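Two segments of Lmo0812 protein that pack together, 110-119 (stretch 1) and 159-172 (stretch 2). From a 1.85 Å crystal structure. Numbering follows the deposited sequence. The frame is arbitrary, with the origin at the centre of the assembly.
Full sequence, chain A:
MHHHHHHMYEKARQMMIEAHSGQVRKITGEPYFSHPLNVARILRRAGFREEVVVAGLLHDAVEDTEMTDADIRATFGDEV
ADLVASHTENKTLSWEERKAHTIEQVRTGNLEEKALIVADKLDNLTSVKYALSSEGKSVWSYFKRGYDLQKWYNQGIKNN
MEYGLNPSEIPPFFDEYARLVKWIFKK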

ATOM      1  N   ASN A 110      16.451 -10.049  -8.713  1.00 20.07           N
ATOM      2  CA  ASN A 110      16.070 -11.271  -7.992  1.00 20.91           C
ATOM      3  C   ASN A 110      14.583 -11.543  -8.208  1.00 20.55           C
ATOM      4  O   ASN A 110      13.895 -10.764  -8.941  1.00 19.08           O
ATOM      5  CB  ASN A 110      16.459 -11.210  -6.483  1.00 22.58           C
ATOM      6  CG  ASN A 110      15.672 -10.155  -5.690  1.00 23.32           C
ATOM      7  OD1 ASN A 110      14.543  -9.781  -6.034  1.00 22.36           O
ATOM      8  ND2 ASN A 110      16.250  -9.729  -4.568  1.00 24.78           N
ATOM      9  N   LEU A 111      14.053 -12.626  -7.646  1.00 20.21           N
ATOM     10  CA  LEU A 111      12.630 -12.979  -7.899  1.00 20.93           C
ATOM     11  C   LEU A 111      11.644 -11.869  -7.531  1.00 20.68           C
ATOM     12  O   LEU A 111      10.723 -11.544  -8.345  1.00 19.88           O
ATOM     13  CB  LEU A 111      12.217 -14.297  -7.233  1.00 22.29           C
ATOM     14  CG  LEU A 111      10.739 -14.738  -7.393  1.00 22.73           C
ATOM     15  CD1 LEU A 111      10.353 -14.879  -8.842  1.00 22.42           C
ATOM     16  CD2 LEU A 111      10.467 -16.052  -6.635  1.00 24.12           C
ATOM     17  N   GLU A 112      11.853 -11.243  -6.372  1.00 20.75           N
ATOM     18  CA  GLU A 112      10.980 -10.136  -5.919  1.00 21.25           C
ATOM     19  C   GLU A 112      11.027  -8.953  -6.889  1.00 20.86           C
ATOM     20  O   GLU A 112       9.964  -8.406  -7.303  1.00 20.47           O
ATOM     21  CB  GLU A 112      11.356  -9.670  -4.526  1.00 22.86           C
ATOM     22  CG  GLU A 112      11.141 -10.782  -3.500  1.00 24.41           C
ATOM     23  CD  GLU A 112      11.486 -10.381  -2.095  1.00 26.62           C
ATOM     24  OE1 GLU A 112      12.216  -9.377  -1.901  1.00 27.64           O
ATOM     25  OE2 GLU A 112      11.046 -11.095  -1.160  1.00 28.74           O
ATOM     26  N   GLU A 113      12.243  -8.568  -7.274  1.00 20.40           N
ATOM     27  CA  GLU A 113      12.429  -7.437  -8.216  1.00 20.14           C
ATOM     28  C   GLU A 113      11.782  -7.716  -9.543  1.00 19.06           C
ATOM     29  O   GLU A 113      11.182  -6.806 -10.124  1.00 18.56           O
ATOM     30  CB  GLU A 113      13.922  -7.132  -8.367  1.00 21.11           C
ATOM     31  CG  GLU A 113      14.538  -6.718  -7.024  1.00 22.23           C
ATOM     32  CD  GLU A 113      16.053  -6.682  -7.001  1.00 23.43           C
ATOM     33  OE1 GLU A 113      16.709  -7.555  -7.629  1.00 22.89           O
ATOM     34  OE2 GLU A 113      16.580  -5.793  -6.290  1.00 24.60           O
ATOM     35  N   LYS A 114      11.918  -8.941 -10.042  1.00 18.44           N
ATOM     36  CA  LYS A 114      11.261  -9.341 -11.313  1.00 18.19           C
ATOM     37  C   LYS A 114       9.749  -9.291 -11.169  1.00 18.07           C
ATOM     38  O   LYS A 114       9.043  -8.762 -12.014  1.00 17.46           O
ATOM     39  CB  LYS A 114      11.670 -10.761 -11.700  1.00 18.06           C
ATOM     40  CG  LYS A 114      13.131 -10.890 -12.092  1.00 17.90           C
ATOM     41  CD  LYS A 114      13.529 -12.337 -12.202  1.00 18.34           C
ATOM     42  CE  LYS A 114      14.897 -12.538 -12.860  1.00 18.83           C
ATOM     43  NZ  LYS A 114      14.721 -12.744 -14.328  1.00 18.52           N
ATOM     44  N   ALA A 115       9.255  -9.762 -10.035  1.00 17.88           N
ATOM     45  CA  ALA A 115       7.806  -9.814  -9.835  1.00 18.03           C
ATOM     46  C   ALA A 115       7.169  -8.424  -9.801  1.00 17.96           C
ATOM     47  O   ALA A 115       6.052  -8.242 -10.292  1.00 17.47           O
ATOM     48  CB  ALA A 115       7.466 -10.591  -8.563  1.00 18.69           C
ATOM     49  N   LEU A 116       7.878  -7.448  -9.231  1.00 17.92           N
ATOM     50  CA  LEU A 116       7.360  -6.089  -9.150  1.00 18.31           C
ATOM     51  C   LEU A 116       7.154  -5.496 -10.538  1.00 18.12           C
ATOM     52  O   LEU A 116       6.128  -4.819 -10.818  1.00 18.71           O
ATOM     53  CB  LEU A 116       8.332  -5.227  -8.392  1.00 19.04           C
ATOM     54  CG  LEU A 116       8.266  -5.525  -6.894  1.00 20.31           C
ATOM     55  CD1 LEU A 116       9.569  -5.039  -6.264  1.00 21.26           C
ATOM     56  CD2 LEU A 116       7.051  -4.846  -6.283  1.00 20.85           C
ATOM     57  N   ILE A 117       8.120  -5.760 -11.396  1.00 17.58           N
ATOM     58  CA  ILE A 117       8.046  -5.255 -12.786  1.00 17.74           C
ATOM     59  C   ILE A 117       6.946  -5.980 -13.556  1.00 17.77           C
ATOM     60  O   ILE A 117       6.155  -5.323 -14.245  1.00 18.75           O
ATOM     61  CB  ILE A 117       9.384  -5.421 -13.528  1.00 17.78           C
ATOM     62  CG1 ILE A 117      10.445  -4.516 -12.900  1.00 18.73           C
ATOM     63  CG2 ILE A 117       9.209  -5.077 -15.032  1.00 17.75           C
ATOM     64  CD1 ILE A 117      11.876  -4.740 -13.366  1.00 18.74           C
ATOM     65  N   VAL A 118       6.920  -7.310 -13.517  1.00 17.47           N
ATOM     66  CA  VAL A 118       5.912  -8.039 -14.306  1.00 17.71           C
ATOM     67  C   VAL A 118       4.471  -7.741 -13.828  1.00 18.42           C
ATOM     68  O   VAL A 118       3.589  -7.519 -14.662  1.00 17.72           O
ATOM     69  CB  VAL A 118       6.198  -9.529 -14.382  1.00 17.59           C
ATOM     70  CG1 VAL A 118       5.163 -10.259 -15.178  1.00 17.80           C
ATOM     71  CG2 VAL A 118       7.590  -9.818 -14.930  1.00 17.72           C
ATOM     72  N   ALA A 119       4.249  -7.666 -12.515  1.00 18.26           N
ATOM     73  CA  ALA A 119       2.926  -7.355 -11.986  1.00 19.31           C
ATOM     74  C   ALA A 119       2.440  -5.984 -12.459  1.00 20.19           C
ATOM     75  O   ALA A 119       1.276  -5.811 -12.825  1.00 19.86           O
ATOM     76  CB  ALA A 119       2.918  -7.426 -10.474  1.00 19.88           C
TER
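Stretch 2, residues 159-172: NNMEYGLNPSEIPP

Stretch 1 is a helix from Leu 111 to Ala 119 that runs on later in the chain. Stretch 2 is mostly loop and turn, so no helix crossing angle applies. It passes along one side of the helix in the opposite sense: Leu 165 lies nearest Leu 111 (CA to CA 7.4 Å), and the earlier Met 161 lies nearest Lys 114 (CA to CA 6.4 Å).

Asn 110 caps the helix and does not touch stretch 2. Its OD1 accepts from Glu 113 N at 2.9 Å, and its N donates to Glu 113 OE1 at 2.7 Å.

Leu 111 points toward stretch 2 and meets its later part. Its CD1 is 3.9 Å from Leu 165 CD1 and also 3.9 Å from Pro 171 CD. Its CD2 lies 3.7 Å from Glu 169 O and 4.0 Å from Glu 169 CB. Glu 112 and Glu 113 are out of reach.

Lys 114, one turn on, is the polar centre of the contact. Two overlapping turns shape the chain here: type I from Asn 160 to Tyr 163 and type II from Glu 162 to Leu 165. Positive phi at Gly 164 suits the second turn. The carbonyls of Met 161 and Tyr 163 are left facing the lysine. Lys 114 NZ donates to Tyr 163 O at 2.8 Å and to Met 161 O at 2.9 Å. Both bonds to stretch 2 go to backbone oxygens. The aliphatic part of the lysine also packs, with Lys 114 CD 4.0 Å from Leu 165 CD1.

Ala 115, Leu 116 and Ile 117 make no close contact with stretch 2. Val 118 closes the contact: its CG2 is 3.7 Å from Met 161 CB and 3.9 Å from Met 161 SE (selenomethionine). The two stretches bury 404 Å² in total.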

ATOM      1  N   ASN A 159      10.387 -11.767 -22.767  1.00 21.71           N
ATOM      2  CA  ASN A 159      11.529 -12.631 -23.096  1.00 22.30           C
ATOM      3  C   ASN A 159      12.681 -12.622 -22.106  1.00 21.28           C
ATOM      4  O   ASN A 159      13.599 -13.404 -22.260  1.00 22.23           O
ATOM      5  CB  ASN A 159      12.038 -12.302 -24.501  1.00 24.16           C
ATOM      6  CG  ASN A 159      11.025 -12.679 -25.555  1.00 25.27           C
ATOM      7  OD1 ASN A 159      10.243 -13.600 -25.338  1.00 26.93           O
ATOM      8  ND2 ASN A 159      10.994 -11.960 -26.664  1.00 27.10           N
ATOM      9  N   ASN A 160      12.632 -11.750 -21.112  1.00 19.74           N
ATOM     10  CA  ASN A 160      13.719 -11.670 -20.128  1.00 19.96           C
ATOM     11  C   ASN A 160      13.290 -11.979 -18.693  1.00 19.81           C
ATOM     12  O   ASN A 160      14.144 -12.353 -17.865  1.00 20.63           O
ATOM     13  CB  ASN A 160      14.383 -10.294 -20.223  1.00 19.43           C
ATOM     14  CG  ASN A 160      15.290 -10.180 -21.435  1.00 19.67           C
ATOM     15  OD1 ASN A 160      16.417 -10.654 -21.415  1.00 20.27           O
ATOM     16  ND2 ASN A 160      14.791  -9.565 -22.506  1.00 19.27           N
HETATM   17  N   MSE A 161      11.985 -11.932 -18.424  1.00 19.44           N
HETATM   18  CA  MSE A 161      11.485 -12.120 -17.036  1.00 19.63           C
HETATM   19  C   MSE A 161      11.843 -13.459 -16.410  1.00 20.96           C
HETATM   20  O   MSE A 161      12.011 -13.527 -15.184  1.00 21.22           O
HETATM   21  CB  MSE A 161       9.994 -11.848 -16.943  1.00 19.11           C
HETATM   22  CG  MSE A 161       9.197 -12.886 -17.736  1.00 19.87           C
HETATM   23 SE   MSE A 161       7.295 -12.450 -17.762  1.00 19.80          SE
HETATM   24  CE  MSE A 161       6.769 -14.015 -18.789  1.00 20.40           C
ATOM     25  N   GLU A 162      11.977 -14.519 -17.212  1.00 22.37           N
ATOM     26  CA  GLU A 162      12.348 -15.860 -16.648  1.00 24.98           C
ATOM     27  C   GLU A 162      13.846 -16.142 -16.506  1.00 24.48           C
ATOM     28  O   GLU A 162      14.238 -17.130 -15.850  1.00 25.34           O
ATOM     29  CB  GLU A 162      11.712 -16.982 -17.474  1.00 27.28           C
ATOM     30  CG  GLU A 162      10.192 -16.922 -17.461  1.00 29.94           C
ATOM     31  CD  GLU A 162       9.536 -18.142 -18.088  1.00 34.72           C
ATOM     32  OE1 GLU A 162      10.246 -19.004 -18.665  1.00 39.28           O
ATOM     33  OE2 GLU A 162       8.303 -18.247 -17.970  1.00 38.72           O
ATOM     34  N   TYR A 163      14.677 -15.254 -17.016  1.00 23.91           N
ATOM     35  CA  TYR A 163      16.116 -15.451 -17.012  1.00 25.01           C
ATOM     36  C   TYR A 163      16.667 -15.667 -15.597  1.00 24.76           C
ATOM     37  O   TYR A 163      16.448 -14.855 -14.704  1.00 23.12           O
ATOM     38  CB  TYR A 163      16.845 -14.275 -17.653  1.00 26.24           C
ATOM     39  CG  TYR A 163      18.330 -14.556 -17.857  1.00 28.23           C
ATOM     40  CD1 TYR A 163      18.759 -15.362 -18.917  1.00 30.52           C
ATOM     41  CD2 TYR A 163      19.296 -14.035 -16.995  1.00 28.72           C
ATOM     42  CE1 TYR A 163      20.113 -15.658 -19.106  1.00 32.36           C
ATOM     43  CE2 TYR A 163      20.653 -14.312 -17.179  1.00 30.70           C
ATOM     44  CZ  TYR A 163      21.050 -15.124 -18.236  1.00 32.21           C
ATOM     45  OH  TYR A 163      22.371 -15.423 -18.430  1.00 34.99           O
ATOM     46  N   GLY A 164      17.345 -16.784 -15.423  1.00 26.50           N
ATOM     47  CA  GLY A 164      17.976 -17.131 -14.146  1.00 27.46           C
ATOM     48  C   GLY A 164      17.053 -17.697 -13.091  1.00 29.76           C
ATOM     49  O   GLY A 164      17.505 -18.015 -11.979  1.00 30.26           O
ATOM     50  N   LEU A 165      15.776 -17.857 -13.401  1.00 30.85           N
ATOM     51  CA  LEU A 165      14.869 -18.420 -12.430  1.00 33.18           C
ATOM     52  C   LEU A 165      14.730 -19.931 -12.625  1.00 37.69           C
ATOM     53  O   LEU A 165      14.766 -20.432 -13.749  1.00 37.78           O
ATOM     54  CB  LEU A 165      13.495 -17.773 -12.543  1.00 31.11           C
ATOM     55  CG  LEU A 165      13.332 -16.308 -12.148  1.00 29.80           C
ATOM     56  CD1 LEU A 165      11.857 -15.936 -12.308  1.00 28.98           C
ATOM     57  CD2 LEU A 165      13.803 -16.052 -10.731  1.00 29.59           C
ATOM     58  N   ASN A 166      14.570 -20.651 -11.517  1.00 43.10           N
ATOM     59  CA  ASN A 166      14.306 -22.080 -11.564  1.00 47.83           C
ATOM     60  C   ASN A 166      12.816 -22.259 -11.914  1.00 47.57           C
ATOM     61  O   ASN A 166      11.981 -21.463 -11.477  1.00 42.72           O
ATOM     62  CB  ASN A 166      14.617 -22.719 -10.212  1.00 53.07           C
ATOM     63  CG  ASN A 166      16.087 -22.607  -9.840  1.00 58.25           C
ATOM     64  OD1 ASN A 166      16.968 -22.717 -10.698  1.00 63.07           O
ATOM     65  ND2 ASN A 166      16.363 -22.409  -8.555  1.00 62.18           N
ATOM     66  N   PRO A 167      12.473 -23.277 -12.724  1.00 51.82           N
ATOM     67  CA  PRO A 167      11.060 -23.482 -13.077  1.00 51.80           C
ATOM     68  C   PRO A 167      10.056 -23.493 -11.903  1.00 49.65           C
ATOM     69  O   PRO A 167       8.942 -22.984 -12.054  1.00 51.40           O
ATOM     70  CB  PRO A 167      11.084 -24.837 -13.790  1.00 54.62           C
ATOM     71  CG  PRO A 167      12.409 -24.844 -14.475  1.00 55.44           C
ATOM     72  CD  PRO A 167      13.358 -24.150 -13.524  1.00 54.81           C
ATOM     73  N   SER A 168      10.454 -24.008 -10.744  1.00 48.21           N
ATOM     74  CA  SER A 168       9.548 -24.071  -9.590  1.00 47.11           C
ATOM     75  C   SER A 168       9.217 -22.709  -8.940  1.00 45.72           C
ATOM     76  O   SER A 168       8.242 -22.608  -8.208  1.00 47.26           O
ATOM     77  CB  SER A 168      10.119 -25.011  -8.515  1.00 49.95           C
ATOM     78  OG  SER A 168      11.275 -24.452  -7.910  1.00 51.31           O
ATOM     79  N   GLU A 169      10.022 -21.675  -9.178  1.00 42.23           N
ATOM     80  CA  GLU A 169       9.762 -20.367  -8.567  1.00 40.94           C
ATOM     81  C   GLU A 169       9.108 -19.327  -9.517  1.00 36.26           C
ATOM     82  O   GLU A 169       8.813 -18.223  -9.079  1.00 34.48           O
ATOM     83  CB  GLU A 169      11.052 -19.810  -7.952  1.00 45.48           C
ATOM     84  CG  GLU A 169      12.162 -19.489  -8.948  1.00 47.87           C
ATOM     85  CD  GLU A 169      13.513 -19.233  -8.278  1.00 53.12           C
ATOM     86  OE1 GLU A 169      13.527 -18.803  -7.103  1.00 58.36           O
ATOM     87  OE2 GLU A 169      14.564 -19.468  -8.932  1.00 51.54           O
ATOM     88  N   ILE A 170       8.881 -19.670 -10.786  1.00 32.79           N
ATOM     89  CA  ILE A 170       8.232 -18.707 -11.722  1.00 32.28           C
ATOM     90  C   ILE A 170       6.770 -18.536 -11.311  1.00 30.59           C
ATOM     91  O   ILE A 170       6.031 -19.513 -11.290  1.00 31.83           O
ATOM     92  CB  ILE A 170       8.304 -19.180 -13.183  1.00 32.14           C
ATOM     93  CG1 ILE A 170       9.770 -19.265 -13.617  1.00 32.84           C
ATOM     94  CG2 ILE A 170       7.556 -18.201 -14.106  1.00 31.78           C
ATOM     95  CD1 ILE A 170       9.996 -19.994 -14.920  1.00 33.37           C
ATOM     96  N   PRO A 171       6.345 -17.302 -10.968  1.00 28.18           N
ATOM     97  CA  PRO A 171       4.930 -17.154 -10.564  1.00 27.94           C
ATOM     98  C   PRO A 171       3.906 -17.422 -11.686  1.00 27.90           C
ATOM     99  O   PRO A 171       4.160 -17.065 -12.843  1.00 28.23           O
ATOM    100  CB  PRO A 171       4.841 -15.700 -10.093  1.00 27.11           C
ATOM    101  CG  PRO A 171       6.243 -15.283  -9.821  1.00 28.04           C
ATOM    102  CD  PRO A 171       7.135 -16.087 -10.703  1.00 27.25           C
ATOM    103  N   PRO A 172       2.753 -18.026 -11.347  1.00 28.74           N
ATOM    104  CA  PRO A 172       1.730 -18.260 -12.374  1.00 27.95           C
ATOM    105  C   PRO A 172       1.350 -16.991 -13.145  1.00 26.19           C
ATOM    106  O   PRO A 172       1.086 -17.078 -14.330  1.00 26.26           O
ATOM    107  CB  PRO A 172       0.535 -18.766 -11.565  1.00 30.39           C
ATOM    108  CG  PRO A 172       1.156 -19.481 -10.391  1.00 31.26           C
ATOM    109  CD  PRO A 172       2.427 -18.728 -10.077  1.00 30.39           C
TER